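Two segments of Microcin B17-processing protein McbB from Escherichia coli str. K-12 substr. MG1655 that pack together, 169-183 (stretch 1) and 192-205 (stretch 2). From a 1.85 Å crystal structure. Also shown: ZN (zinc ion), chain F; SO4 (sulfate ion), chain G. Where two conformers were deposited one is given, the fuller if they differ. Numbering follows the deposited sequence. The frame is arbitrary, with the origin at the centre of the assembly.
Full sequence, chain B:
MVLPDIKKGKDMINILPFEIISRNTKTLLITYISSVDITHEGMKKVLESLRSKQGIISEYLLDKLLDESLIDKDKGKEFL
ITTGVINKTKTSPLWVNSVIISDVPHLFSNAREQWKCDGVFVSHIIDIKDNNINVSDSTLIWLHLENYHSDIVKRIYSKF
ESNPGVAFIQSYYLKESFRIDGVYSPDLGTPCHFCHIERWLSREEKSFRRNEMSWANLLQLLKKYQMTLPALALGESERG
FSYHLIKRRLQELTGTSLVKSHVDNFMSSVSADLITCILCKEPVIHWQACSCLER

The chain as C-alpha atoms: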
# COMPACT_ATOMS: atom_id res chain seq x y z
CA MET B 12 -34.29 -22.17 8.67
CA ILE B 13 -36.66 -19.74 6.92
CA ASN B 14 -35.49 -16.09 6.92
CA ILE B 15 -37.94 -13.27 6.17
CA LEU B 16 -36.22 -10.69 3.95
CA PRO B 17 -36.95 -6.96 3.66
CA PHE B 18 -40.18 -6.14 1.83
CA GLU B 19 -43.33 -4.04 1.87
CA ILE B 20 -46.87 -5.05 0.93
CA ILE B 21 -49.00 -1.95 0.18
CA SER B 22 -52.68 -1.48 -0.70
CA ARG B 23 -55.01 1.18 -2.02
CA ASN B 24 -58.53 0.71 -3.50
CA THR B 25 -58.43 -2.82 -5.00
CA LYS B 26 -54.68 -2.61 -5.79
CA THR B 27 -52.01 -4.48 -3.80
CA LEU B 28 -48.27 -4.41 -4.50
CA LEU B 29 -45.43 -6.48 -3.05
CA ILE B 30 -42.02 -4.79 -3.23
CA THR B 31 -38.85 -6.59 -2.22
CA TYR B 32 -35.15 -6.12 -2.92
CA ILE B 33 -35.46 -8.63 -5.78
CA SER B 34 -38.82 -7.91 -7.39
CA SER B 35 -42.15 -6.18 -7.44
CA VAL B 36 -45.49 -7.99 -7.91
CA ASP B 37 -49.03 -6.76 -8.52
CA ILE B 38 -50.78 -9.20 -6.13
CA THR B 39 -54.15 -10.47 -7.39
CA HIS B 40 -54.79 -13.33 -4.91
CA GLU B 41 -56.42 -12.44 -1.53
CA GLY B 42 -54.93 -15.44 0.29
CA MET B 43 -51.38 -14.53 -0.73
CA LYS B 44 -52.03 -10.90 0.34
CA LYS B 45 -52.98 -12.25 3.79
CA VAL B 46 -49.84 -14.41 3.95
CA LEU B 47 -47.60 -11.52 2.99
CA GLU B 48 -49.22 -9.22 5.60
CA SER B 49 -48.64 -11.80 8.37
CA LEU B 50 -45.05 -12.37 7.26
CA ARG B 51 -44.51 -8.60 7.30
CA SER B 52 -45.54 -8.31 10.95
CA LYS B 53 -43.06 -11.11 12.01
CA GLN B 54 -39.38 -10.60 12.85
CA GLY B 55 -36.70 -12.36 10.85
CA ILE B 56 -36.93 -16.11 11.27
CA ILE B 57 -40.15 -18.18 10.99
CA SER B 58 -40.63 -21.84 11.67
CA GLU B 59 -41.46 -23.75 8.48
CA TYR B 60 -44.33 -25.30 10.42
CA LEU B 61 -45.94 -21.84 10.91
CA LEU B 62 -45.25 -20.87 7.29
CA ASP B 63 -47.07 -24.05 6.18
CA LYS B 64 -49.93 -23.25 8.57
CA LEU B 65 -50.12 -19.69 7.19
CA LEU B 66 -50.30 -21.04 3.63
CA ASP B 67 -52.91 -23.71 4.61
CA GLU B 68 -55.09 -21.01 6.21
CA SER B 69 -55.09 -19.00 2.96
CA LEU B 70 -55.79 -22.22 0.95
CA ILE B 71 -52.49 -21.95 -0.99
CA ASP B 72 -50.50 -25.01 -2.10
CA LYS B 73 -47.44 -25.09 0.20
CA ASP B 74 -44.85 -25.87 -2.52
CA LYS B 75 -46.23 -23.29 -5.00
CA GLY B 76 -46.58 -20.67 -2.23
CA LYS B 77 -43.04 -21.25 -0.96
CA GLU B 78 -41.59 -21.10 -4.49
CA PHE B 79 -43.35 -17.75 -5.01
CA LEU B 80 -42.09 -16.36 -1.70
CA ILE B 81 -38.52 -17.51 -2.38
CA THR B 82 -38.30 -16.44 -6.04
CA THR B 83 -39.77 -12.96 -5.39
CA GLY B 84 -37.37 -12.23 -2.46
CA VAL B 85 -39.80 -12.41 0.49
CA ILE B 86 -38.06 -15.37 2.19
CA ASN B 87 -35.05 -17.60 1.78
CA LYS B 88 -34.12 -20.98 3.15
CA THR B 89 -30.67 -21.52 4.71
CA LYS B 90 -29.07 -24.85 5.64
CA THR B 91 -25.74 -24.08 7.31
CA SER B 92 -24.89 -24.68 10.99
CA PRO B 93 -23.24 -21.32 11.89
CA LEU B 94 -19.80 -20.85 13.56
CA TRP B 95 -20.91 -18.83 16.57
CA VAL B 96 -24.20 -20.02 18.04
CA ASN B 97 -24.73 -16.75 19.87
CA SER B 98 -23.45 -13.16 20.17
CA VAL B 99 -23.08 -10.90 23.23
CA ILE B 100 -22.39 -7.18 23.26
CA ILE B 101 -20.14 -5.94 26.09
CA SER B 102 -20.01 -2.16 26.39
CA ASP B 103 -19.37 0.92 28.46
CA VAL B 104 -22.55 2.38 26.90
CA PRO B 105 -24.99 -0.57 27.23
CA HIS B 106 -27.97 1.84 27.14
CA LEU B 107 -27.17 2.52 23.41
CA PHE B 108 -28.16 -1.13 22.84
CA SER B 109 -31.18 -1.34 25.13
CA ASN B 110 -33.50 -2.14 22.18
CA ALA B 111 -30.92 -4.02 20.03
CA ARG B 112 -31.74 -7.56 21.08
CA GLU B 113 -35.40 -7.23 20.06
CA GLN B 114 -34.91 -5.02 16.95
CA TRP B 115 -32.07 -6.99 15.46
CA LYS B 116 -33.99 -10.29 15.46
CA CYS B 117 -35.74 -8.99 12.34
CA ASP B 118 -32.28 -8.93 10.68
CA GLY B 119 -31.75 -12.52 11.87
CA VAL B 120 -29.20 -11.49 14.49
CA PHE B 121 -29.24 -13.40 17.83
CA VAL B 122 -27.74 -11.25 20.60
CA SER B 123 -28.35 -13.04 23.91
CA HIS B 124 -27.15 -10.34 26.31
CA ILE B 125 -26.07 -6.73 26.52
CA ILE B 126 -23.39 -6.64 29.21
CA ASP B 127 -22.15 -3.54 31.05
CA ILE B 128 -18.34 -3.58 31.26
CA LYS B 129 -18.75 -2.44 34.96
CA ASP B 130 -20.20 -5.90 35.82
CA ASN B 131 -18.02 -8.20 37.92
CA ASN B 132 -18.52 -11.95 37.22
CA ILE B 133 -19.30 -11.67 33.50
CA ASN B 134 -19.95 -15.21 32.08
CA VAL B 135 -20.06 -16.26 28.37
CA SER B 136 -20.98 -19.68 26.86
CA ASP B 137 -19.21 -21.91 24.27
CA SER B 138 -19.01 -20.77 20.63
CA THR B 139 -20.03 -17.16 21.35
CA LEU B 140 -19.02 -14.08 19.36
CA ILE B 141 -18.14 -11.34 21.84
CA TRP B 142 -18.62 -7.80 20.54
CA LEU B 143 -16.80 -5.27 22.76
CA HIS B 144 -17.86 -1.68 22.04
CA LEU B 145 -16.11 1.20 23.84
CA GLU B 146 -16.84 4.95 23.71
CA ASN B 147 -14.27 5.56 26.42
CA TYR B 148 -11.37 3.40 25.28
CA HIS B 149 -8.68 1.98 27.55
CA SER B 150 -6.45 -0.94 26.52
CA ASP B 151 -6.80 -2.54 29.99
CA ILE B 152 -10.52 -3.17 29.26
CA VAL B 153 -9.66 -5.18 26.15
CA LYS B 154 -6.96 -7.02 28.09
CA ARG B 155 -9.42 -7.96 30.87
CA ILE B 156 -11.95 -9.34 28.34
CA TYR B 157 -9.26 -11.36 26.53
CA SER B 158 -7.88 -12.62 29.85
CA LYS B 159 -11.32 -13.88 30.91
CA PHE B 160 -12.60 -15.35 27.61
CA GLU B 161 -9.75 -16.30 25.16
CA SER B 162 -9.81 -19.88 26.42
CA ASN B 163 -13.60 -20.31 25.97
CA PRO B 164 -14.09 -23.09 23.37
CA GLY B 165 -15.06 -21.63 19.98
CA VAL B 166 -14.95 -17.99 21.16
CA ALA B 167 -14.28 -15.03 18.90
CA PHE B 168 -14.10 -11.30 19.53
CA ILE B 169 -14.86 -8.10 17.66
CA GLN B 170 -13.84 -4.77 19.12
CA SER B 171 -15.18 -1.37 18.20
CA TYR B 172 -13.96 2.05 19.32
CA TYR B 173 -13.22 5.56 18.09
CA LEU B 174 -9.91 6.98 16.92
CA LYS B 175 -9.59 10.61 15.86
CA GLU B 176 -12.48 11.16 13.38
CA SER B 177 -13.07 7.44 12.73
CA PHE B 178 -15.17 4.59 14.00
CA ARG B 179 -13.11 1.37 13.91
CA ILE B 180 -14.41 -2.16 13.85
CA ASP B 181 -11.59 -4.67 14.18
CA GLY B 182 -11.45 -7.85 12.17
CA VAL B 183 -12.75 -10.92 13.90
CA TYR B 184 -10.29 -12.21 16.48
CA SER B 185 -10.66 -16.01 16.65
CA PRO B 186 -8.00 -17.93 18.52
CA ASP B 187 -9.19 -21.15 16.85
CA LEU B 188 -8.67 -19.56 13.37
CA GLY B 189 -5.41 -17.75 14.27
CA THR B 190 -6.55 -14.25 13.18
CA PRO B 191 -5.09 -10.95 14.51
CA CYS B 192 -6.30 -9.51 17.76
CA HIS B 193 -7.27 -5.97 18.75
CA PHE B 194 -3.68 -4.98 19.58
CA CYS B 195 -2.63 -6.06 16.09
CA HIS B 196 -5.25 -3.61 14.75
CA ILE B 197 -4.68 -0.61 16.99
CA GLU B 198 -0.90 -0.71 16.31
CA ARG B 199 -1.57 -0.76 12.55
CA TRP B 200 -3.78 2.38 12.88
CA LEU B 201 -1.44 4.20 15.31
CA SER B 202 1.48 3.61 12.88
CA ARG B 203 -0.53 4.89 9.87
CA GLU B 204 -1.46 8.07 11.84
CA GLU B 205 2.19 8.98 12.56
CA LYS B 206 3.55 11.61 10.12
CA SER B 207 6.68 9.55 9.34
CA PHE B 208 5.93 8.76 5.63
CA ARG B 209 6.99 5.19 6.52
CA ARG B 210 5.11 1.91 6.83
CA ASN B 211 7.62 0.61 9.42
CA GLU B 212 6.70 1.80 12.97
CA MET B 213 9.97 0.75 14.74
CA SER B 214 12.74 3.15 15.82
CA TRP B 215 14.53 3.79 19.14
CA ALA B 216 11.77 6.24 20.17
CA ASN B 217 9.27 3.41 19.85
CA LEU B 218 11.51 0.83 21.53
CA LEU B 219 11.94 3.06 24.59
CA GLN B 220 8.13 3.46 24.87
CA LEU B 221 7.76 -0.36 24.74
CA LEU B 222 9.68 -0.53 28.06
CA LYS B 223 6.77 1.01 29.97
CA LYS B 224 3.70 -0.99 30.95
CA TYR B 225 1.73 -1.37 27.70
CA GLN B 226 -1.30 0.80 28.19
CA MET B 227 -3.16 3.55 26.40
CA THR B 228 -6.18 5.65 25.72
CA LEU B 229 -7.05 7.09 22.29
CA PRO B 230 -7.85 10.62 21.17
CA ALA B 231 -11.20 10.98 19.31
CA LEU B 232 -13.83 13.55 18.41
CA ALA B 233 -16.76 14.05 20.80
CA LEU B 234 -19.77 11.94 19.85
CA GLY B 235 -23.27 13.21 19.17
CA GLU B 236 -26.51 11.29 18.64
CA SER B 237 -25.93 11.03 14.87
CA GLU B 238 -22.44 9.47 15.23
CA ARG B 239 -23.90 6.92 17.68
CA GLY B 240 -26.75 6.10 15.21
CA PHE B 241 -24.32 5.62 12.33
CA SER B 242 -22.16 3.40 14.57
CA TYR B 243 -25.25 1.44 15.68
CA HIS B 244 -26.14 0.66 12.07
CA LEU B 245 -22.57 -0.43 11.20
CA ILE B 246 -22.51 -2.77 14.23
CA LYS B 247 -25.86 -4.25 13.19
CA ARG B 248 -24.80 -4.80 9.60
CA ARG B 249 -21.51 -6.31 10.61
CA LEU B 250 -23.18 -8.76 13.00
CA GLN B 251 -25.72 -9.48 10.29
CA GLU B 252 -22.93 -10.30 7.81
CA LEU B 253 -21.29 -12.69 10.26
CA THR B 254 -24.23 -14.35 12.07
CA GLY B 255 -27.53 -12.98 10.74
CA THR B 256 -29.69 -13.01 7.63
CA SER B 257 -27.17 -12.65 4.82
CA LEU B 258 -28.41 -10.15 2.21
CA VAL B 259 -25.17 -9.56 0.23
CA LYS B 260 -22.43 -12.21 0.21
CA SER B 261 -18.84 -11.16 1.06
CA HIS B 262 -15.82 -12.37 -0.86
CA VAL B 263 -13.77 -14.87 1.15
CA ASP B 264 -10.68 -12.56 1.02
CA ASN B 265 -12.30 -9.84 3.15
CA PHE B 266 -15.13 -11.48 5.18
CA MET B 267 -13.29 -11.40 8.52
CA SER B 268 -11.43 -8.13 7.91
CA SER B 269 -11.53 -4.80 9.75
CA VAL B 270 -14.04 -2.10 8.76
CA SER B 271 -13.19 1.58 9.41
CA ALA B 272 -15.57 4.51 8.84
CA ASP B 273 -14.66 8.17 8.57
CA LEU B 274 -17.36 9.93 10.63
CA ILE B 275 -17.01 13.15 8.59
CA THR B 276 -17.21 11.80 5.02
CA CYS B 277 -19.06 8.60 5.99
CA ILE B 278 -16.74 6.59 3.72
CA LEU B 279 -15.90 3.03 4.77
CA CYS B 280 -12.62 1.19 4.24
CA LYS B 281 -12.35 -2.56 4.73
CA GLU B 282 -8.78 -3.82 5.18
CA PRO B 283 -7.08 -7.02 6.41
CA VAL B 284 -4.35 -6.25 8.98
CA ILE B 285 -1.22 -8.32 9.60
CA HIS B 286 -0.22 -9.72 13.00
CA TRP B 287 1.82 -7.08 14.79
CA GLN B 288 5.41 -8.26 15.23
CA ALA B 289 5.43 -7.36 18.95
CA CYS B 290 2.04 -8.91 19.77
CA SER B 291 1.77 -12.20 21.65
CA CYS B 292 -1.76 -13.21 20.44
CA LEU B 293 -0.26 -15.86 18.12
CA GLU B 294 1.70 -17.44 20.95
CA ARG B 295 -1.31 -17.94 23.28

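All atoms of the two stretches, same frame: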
# COMPACT_ATOMS: atom_id res chain seq x y z
N ILE B 169 -14.93 -9.29 18.51
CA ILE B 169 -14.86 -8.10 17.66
C ILE B 169 -14.79 -6.96 18.63
O ILE B 169 -15.41 -7.02 19.68
CB ILE B 169 -16.11 -7.97 16.77
CG1 ILE B 169 -16.04 -9.06 15.71
CG2 ILE B 169 -16.17 -6.60 16.10
CD1 ILE B 169 -17.34 -9.31 14.99
N GLN B 170 -13.99 -5.96 18.30
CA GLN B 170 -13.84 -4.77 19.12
C GLN B 170 -14.15 -3.57 18.29
O GLN B 170 -13.68 -3.47 17.14
CB GLN B 170 -12.41 -4.61 19.65
CG GLN B 170 -11.85 -5.78 20.43
CD GLN B 170 -11.36 -6.96 19.60
OE1 GLN B 170 -11.44 -8.10 20.05
NE2 GLN B 170 -10.81 -6.71 18.44
N SER B 171 -14.88 -2.63 18.87
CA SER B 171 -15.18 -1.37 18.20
C SER B 171 -14.96 -0.18 19.13
O SER B 171 -15.13 -0.27 20.33
CB SER B 171 -16.59 -1.39 17.58
OG SER B 171 -17.60 -1.47 18.56
N TYR B 172 -14.51 0.92 18.56
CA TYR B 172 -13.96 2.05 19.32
C TYR B 172 -13.72 3.20 18.33
O TYR B 172 -13.85 3.01 17.11
CB TYR B 172 -12.65 1.64 20.06
CG TYR B 172 -11.63 1.04 19.14
CD1 TYR B 172 -11.67 -0.30 18.80
CD2 TYR B 172 -10.66 1.84 18.54
CE1 TYR B 172 -10.76 -0.84 17.92
CE2 TYR B 172 -9.75 1.31 17.66
CZ TYR B 172 -9.80 -0.02 17.35
OH TYR B 172 -8.92 -0.54 16.46
N TYR B 173 -13.38 4.36 18.86
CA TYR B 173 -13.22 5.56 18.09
C TYR B 173 -11.77 6.02 18.14
O TYR B 173 -11.12 5.91 19.15
CB TYR B 173 -14.16 6.65 18.58
CG TYR B 173 -15.61 6.22 18.48
CD1 TYR B 173 -16.37 6.50 17.35
CD2 TYR B 173 -16.22 5.50 19.52
CE1 TYR B 173 -17.70 6.10 17.25
CE2 TYR B 173 -17.55 5.08 19.44
CZ TYR B 173 -18.29 5.38 18.29
OH TYR B 173 -19.60 4.96 18.21
N LEU B 174 -11.27 6.49 17.01
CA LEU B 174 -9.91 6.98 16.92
C LEU B 174 -9.95 8.16 15.99
O LEU B 174 -10.35 8.01 14.84
CB LEU B 174 -8.96 5.91 16.37
CG LEU B 174 -7.52 6.35 16.06
CD1 LEU B 174 -6.84 6.88 17.29
CD2 LEU B 174 -6.77 5.16 15.46
N LYS B 175 -9.58 9.32 16.54
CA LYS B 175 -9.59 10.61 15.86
C LYS B 175 -10.98 10.91 15.29
O LYS B 175 -11.91 11.06 16.07
CB LYS B 175 -8.45 10.64 14.82
CG LYS B 175 -7.09 10.58 15.52
CD LYS B 175 -5.97 10.86 14.54
CE LYS B 175 -4.62 10.96 15.24
NZ LYS B 175 -3.72 11.87 14.47
N GLU B 176 -11.16 10.93 13.97
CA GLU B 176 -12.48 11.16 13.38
C GLU B 176 -13.08 9.87 12.81
O GLU B 176 -13.99 9.94 11.97
CB GLU B 176 -12.38 12.23 12.30
CG GLU B 176 -11.93 13.57 12.84
CD GLU B 176 -11.69 14.61 11.76
OE1 GLU B 176 -11.16 14.27 10.67
OE2 GLU B 176 -12.01 15.79 12.02
N SER B 177 -12.59 8.71 13.24
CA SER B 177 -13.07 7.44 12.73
C SER B 177 -13.73 6.56 13.77
O SER B 177 -13.42 6.63 14.97
CB SER B 177 -11.95 6.65 12.08
OG SER B 177 -11.05 6.16 13.07
N PHE B 178 -14.62 5.73 13.27
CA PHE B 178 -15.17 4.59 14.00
C PHE B 178 -14.46 3.35 13.43
O PHE B 178 -14.45 3.12 12.22
CB PHE B 178 -16.67 4.54 13.84
CG PHE B 178 -17.33 3.38 14.54
CD1 PHE B 178 -17.07 3.11 15.87
CD2 PHE B 178 -18.18 2.53 13.84
CE1 PHE B 178 -17.66 2.03 16.51
CE2 PHE B 178 -18.78 1.46 14.47
CZ PHE B 178 -18.52 1.20 15.81
N ARG B 179 -13.85 2.57 14.30
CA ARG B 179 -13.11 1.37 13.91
C ARG B 179 -13.81 0.12 14.36
O ARG B 179 -14.21 0.01 15.52
CB ARG B 179 -11.73 1.38 14.57
CG ARG B 179 -10.89 2.59 14.21
CD ARG B 179 -10.41 2.46 12.79
NE ARG B 179 -9.60 3.63 12.43
CZ ARG B 179 -8.79 3.70 11.38
NH1 ARG B 179 -8.61 2.66 10.55
NH2 ARG B 179 -8.12 4.82 11.17
N ILE B 180 -13.95 -0.85 13.47
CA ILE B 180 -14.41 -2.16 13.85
C ILE B 180 -13.26 -3.09 13.47
O ILE B 180 -12.93 -3.23 12.29
CB ILE B 180 -15.70 -2.57 13.12
CG1 ILE B 180 -16.84 -1.58 13.41
CG2 ILE B 180 -16.07 -4.01 13.51
CD1 ILE B 180 -18.04 -1.80 12.53
N ASP B 181 -12.68 -3.75 14.46
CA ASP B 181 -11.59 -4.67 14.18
C ASP B 181 -12.10 -5.88 13.40
O ASP B 181 -13.29 -6.21 13.42
CB ASP B 181 -10.90 -5.14 15.47
CG ASP B 181 -10.15 -4.04 16.18
OD1 ASP B 181 -9.86 -2.97 15.55
OD2 ASP B 181 -9.86 -4.25 17.40
N GLY B 182 -11.19 -6.53 12.70
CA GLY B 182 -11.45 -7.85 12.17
C GLY B 182 -11.80 -8.81 13.29
O GLY B 182 -11.52 -8.56 14.46
N VAL B 183 -12.36 -9.94 12.92
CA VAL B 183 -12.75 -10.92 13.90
C VAL B 183 -11.49 -11.55 14.44
O VAL B 183 -10.67 -12.06 13.67
CB VAL B 183 -13.64 -12.01 13.29
CG1 VAL B 183 -13.95 -13.06 14.36
CG2 VAL B 183 -14.93 -11.42 12.75
N CYS B 192 -5.55 -10.04 16.67
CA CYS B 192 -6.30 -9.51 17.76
C CYS B 192 -6.43 -7.99 17.69
O CYS B 192 -5.94 -7.36 16.76
CB CYS B 192 -5.63 -9.96 19.06
SG CYS B 192 -4.23 -8.95 19.58
N HIS B 193 -7.14 -7.41 18.64
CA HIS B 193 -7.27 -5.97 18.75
C HIS B 193 -5.95 -5.19 18.73
O HIS B 193 -5.84 -4.14 18.09
CB HIS B 193 -7.95 -5.60 20.04
CG HIS B 193 -7.90 -4.15 20.34
ND1 HIS B 193 -8.59 -3.23 19.59
CD2 HIS B 193 -7.26 -3.46 21.31
CE1 HIS B 193 -8.37 -2.02 20.09
NE2 HIS B 193 -7.57 -2.14 21.14
N PHE B 194 -4.96 -5.69 19.45
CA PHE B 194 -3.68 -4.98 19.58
C PHE B 194 -2.94 -4.97 18.24
O PHE B 194 -2.31 -3.98 17.87
CB PHE B 194 -2.89 -5.52 20.78
CG PHE B 194 -3.58 -5.25 22.08
CD1 PHE B 194 -3.67 -3.95 22.57
CD2 PHE B 194 -4.26 -6.26 22.74
CE1 PHE B 194 -4.39 -3.67 23.72
CE2 PHE B 194 -4.96 -6.00 23.92
CZ PHE B 194 -5.03 -4.71 24.40
N CYS B 195 -3.10 -6.05 17.46
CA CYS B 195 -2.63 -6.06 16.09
C CYS B 195 -3.24 -4.93 15.25
O CYS B 195 -2.53 -4.32 14.43
CB CYS B 195 -2.87 -7.42 15.42
SG CYS B 195 -1.88 -8.76 16.11
N HIS B 196 -4.52 -4.65 15.47
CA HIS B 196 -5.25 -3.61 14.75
C HIS B 196 -4.85 -2.21 15.17
O HIS B 196 -4.48 -1.35 14.31
CB HIS B 196 -6.77 -3.80 14.89
CG HIS B 196 -7.29 -4.91 14.05
ND1 HIS B 196 -7.20 -6.23 14.42
CD2 HIS B 196 -7.84 -4.91 12.81
CE1 HIS B 196 -7.71 -6.99 13.47
NE2 HIS B 196 -8.09 -6.21 12.47
N ILE B 197 -4.89 -1.96 16.48
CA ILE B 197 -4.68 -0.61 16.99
C ILE B 197 -3.25 -0.12 16.69
O ILE B 197 -3.06 1.05 16.38
CB ILE B 197 -5.04 -0.53 18.49
CG1 ILE B 197 -5.34 0.91 18.89
CG2 ILE B 197 -3.95 -1.11 19.35
CD1 ILE B 197 -6.23 0.99 20.10
N GLU B 198 -2.28 -1.03 16.71
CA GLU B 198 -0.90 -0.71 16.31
C GLU B 198 -0.77 -0.38 14.81
O GLU B 198 -0.01 0.50 14.43
CB GLU B 198 0.05 -1.84 16.71
CG GLU B 198 0.18 -1.95 18.23
CD GLU B 198 0.81 -0.72 18.89
OE1 GLU B 198 1.63 -0.05 18.22
OE2 GLU B 198 0.51 -0.46 20.09
N ARG B 199 -1.50 -1.10 13.97
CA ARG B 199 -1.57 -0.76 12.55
C ARG B 199 -2.11 0.68 12.35
O ARG B 199 -1.51 1.45 11.59
CB ARG B 199 -2.40 -1.78 11.77
CG ARG B 199 -2.45 -1.57 10.26
CD ARG B 199 -1.16 -2.00 9.61
NE ARG B 199 -1.18 -1.80 8.16
CZ ARG B 199 -0.83 -0.68 7.51
NH1 ARG B 199 -0.44 0.44 8.15
NH2 ARG B 199 -0.89 -0.67 6.19
N TRP B 200 -3.19 1.04 13.05
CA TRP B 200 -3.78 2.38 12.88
C TRP B 200 -2.91 3.48 13.51
O TRP B 200 -2.75 4.56 12.91
CB TRP B 200 -5.20 2.48 13.44
CG TRP B 200 -6.15 1.36 13.05
CD1 TRP B 200 -7.07 0.78 13.86
CD2 TRP B 200 -6.26 0.70 11.78
NE1 TRP B 200 -7.74 -0.20 13.19
CE2 TRP B 200 -7.27 -0.27 11.91
CE3 TRP B 200 -5.61 0.83 10.54
CZ2 TRP B 200 -7.66 -1.10 10.86
CZ3 TRP B 200 -5.98 -0.01 9.49
CH2 TRP B 200 -6.99 -0.97 9.66
N LEU B 201 -2.33 3.21 14.68
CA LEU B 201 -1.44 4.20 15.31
C LEU B 201 -0.18 4.51 14.46
O LEU B 201 0.22 5.68 14.37
CB LEU B 201 -1.07 3.82 16.74
CG LEU B 201 -2.26 3.83 17.70
CD1 LEU B 201 -1.82 3.32 19.05
CD2 LEU B 201 -2.91 5.19 17.86
N SER B 202 0.38 3.48 13.84
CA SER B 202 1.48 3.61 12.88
C SER B 202 1.10 4.45 11.67
O SER B 202 1.82 5.38 11.32
CB SER B 202 1.95 2.22 12.41
OG SER B 202 1.11 1.67 11.39
N ARG B 203 -0.02 4.12 11.03
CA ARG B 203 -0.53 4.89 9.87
C ARG B 203 -0.77 6.36 10.21
O ARG B 203 -0.56 7.22 9.36
CB ARG B 203 -1.79 4.26 9.27
CG ARG B 203 -2.52 5.13 8.23
CD ARG B 203 -3.68 4.39 7.56
NE ARG B 203 -3.18 3.27 6.76
CZ ARG B 203 -3.87 2.18 6.43
NH1 ARG B 203 -5.13 2.01 6.83
NH2 ARG B 203 -3.29 1.22 5.70
N GLU B 204 -1.21 6.66 11.44
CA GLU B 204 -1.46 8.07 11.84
C GLU B 204 -0.20 8.90 12.13
O GLU B 204 -0.28 10.14 12.22
CB GLU B 204 -2.39 8.15 13.06
CG GLU B 204 -3.74 7.48 12.84
CD GLU B 204 -4.76 8.29 12.06
OE1 GLU B 204 -4.42 9.34 11.46
OE2 GLU B 204 -5.92 7.86 12.06
N GLU B 205 0.94 8.25 12.31
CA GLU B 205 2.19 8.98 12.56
C GLU B 205 2.63 9.62 11.25
O GLU B 205 2.50 9.01 10.19
CB GLU B 205 3.27 8.04 13.10
ZN ZN F . -2.37 -9.48 18.28
S SO4 G . 0.29 2.77 5.45
O1 SO4 G . -0.49 3.97 5.10
O2 SO4 G . 1.69 2.87 4.96
O3 SO4 G . 0.34 2.66 6.93
O4 SO4 G . -0.36 1.60 4.83
O HOH W 1 -8.26 7.22 12.68
O HOH W 2 -6.76 3.92 8.44
O HOH W 3 -10.11 -1.73 13.22

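A two-stranded hairpin (169-174 and 177-180, joined by a type II' turn from Leu174 to Ser177) packs against helix 193-204, whose axis runs 35° from that of the first strand and approaches it to 10.0 Å; 656 Å² is buried. Backbone hydrogen bonds pair the strands, with Arg179 N to Tyr172 O at 2.8 Å, Tyr172 N to Arg179 O at 3.2 Å and Asp181 N to Gln170 O at 2.9 Å; the contact with the helix is made largely by side chains. Gln170, Tyr172, Leu174, Arg179 and Asp181 all direct CA-to-CB toward it.

Asp181 is the polar centre. Its OD2 accepts a hydrogen bond across the interface from His193 ND1 (2.7 Å) and another, within stretch 1, from Gln170 NE2 (2.8 Å). Its OD1 accepts from Tyr172 OH (2.8 Å) and from water 3 (2.7 Å to OD1), which in turn accepts from Trp200 NE1 (2.8 Å). The buried carboxylate thus receives four hydrogen bonds, and the water links Trp200 NE1 to Asp181 OD1, which are 4.2 Å apart, too far for a direct bond. Asp181 CB also sits over the His196 ring, 3.9 Å from its centroid. That ring is held by its own helix start, ND1 donating to Cys192 O (2.9 Å), while His196 NE2 lies 3.1 Å from Gly182 N. The remaining His193 nitrogen, NE2, is bonded elsewhere in the structure, and the ring presents its edge to the face of Tyr172, with planes at 89°.

Farther along the helix, the Arg179 guanidinium lies flat on Trp200, centres 4.0 Å apart, placing its positive charge over the indole's pi cloud. Stacking leaves the N-H groups free to bond outward: NE donates to Ser177 OG (3.0 Å), NH1 to water 2 (3.1 Å) and NH2 to water 1 (2.8 Å). Water 1 donates to Glu204 OE2 (2.5 Å) and Leu174 O (3.1 Å), bridging a long salt bridge in which Arg179 NH2 and Glu204 OE2 are 3.9 Å apart. Lys175 NZ makes a second, equally loose one with Glu204 OE1 (4.0 Å). Beside these polar groups Leu174 supplies apolar packing, CD2 lying 3.7 Å from Trp200 CB and CD1 4.3 Å from Leu201 CD2.

Beyond the interface, Cys192 SG and Cys195 SG bind zinc, each at 2.3 Å, anchoring the helix start. Arg199 and Arg203 share a sulfate, probably from the crystallisation liquor; Arg199 NH2 donates to sulfate O4 (2.7 Å), and Arg203 NH2 donates to the same O4 (3.1 Å).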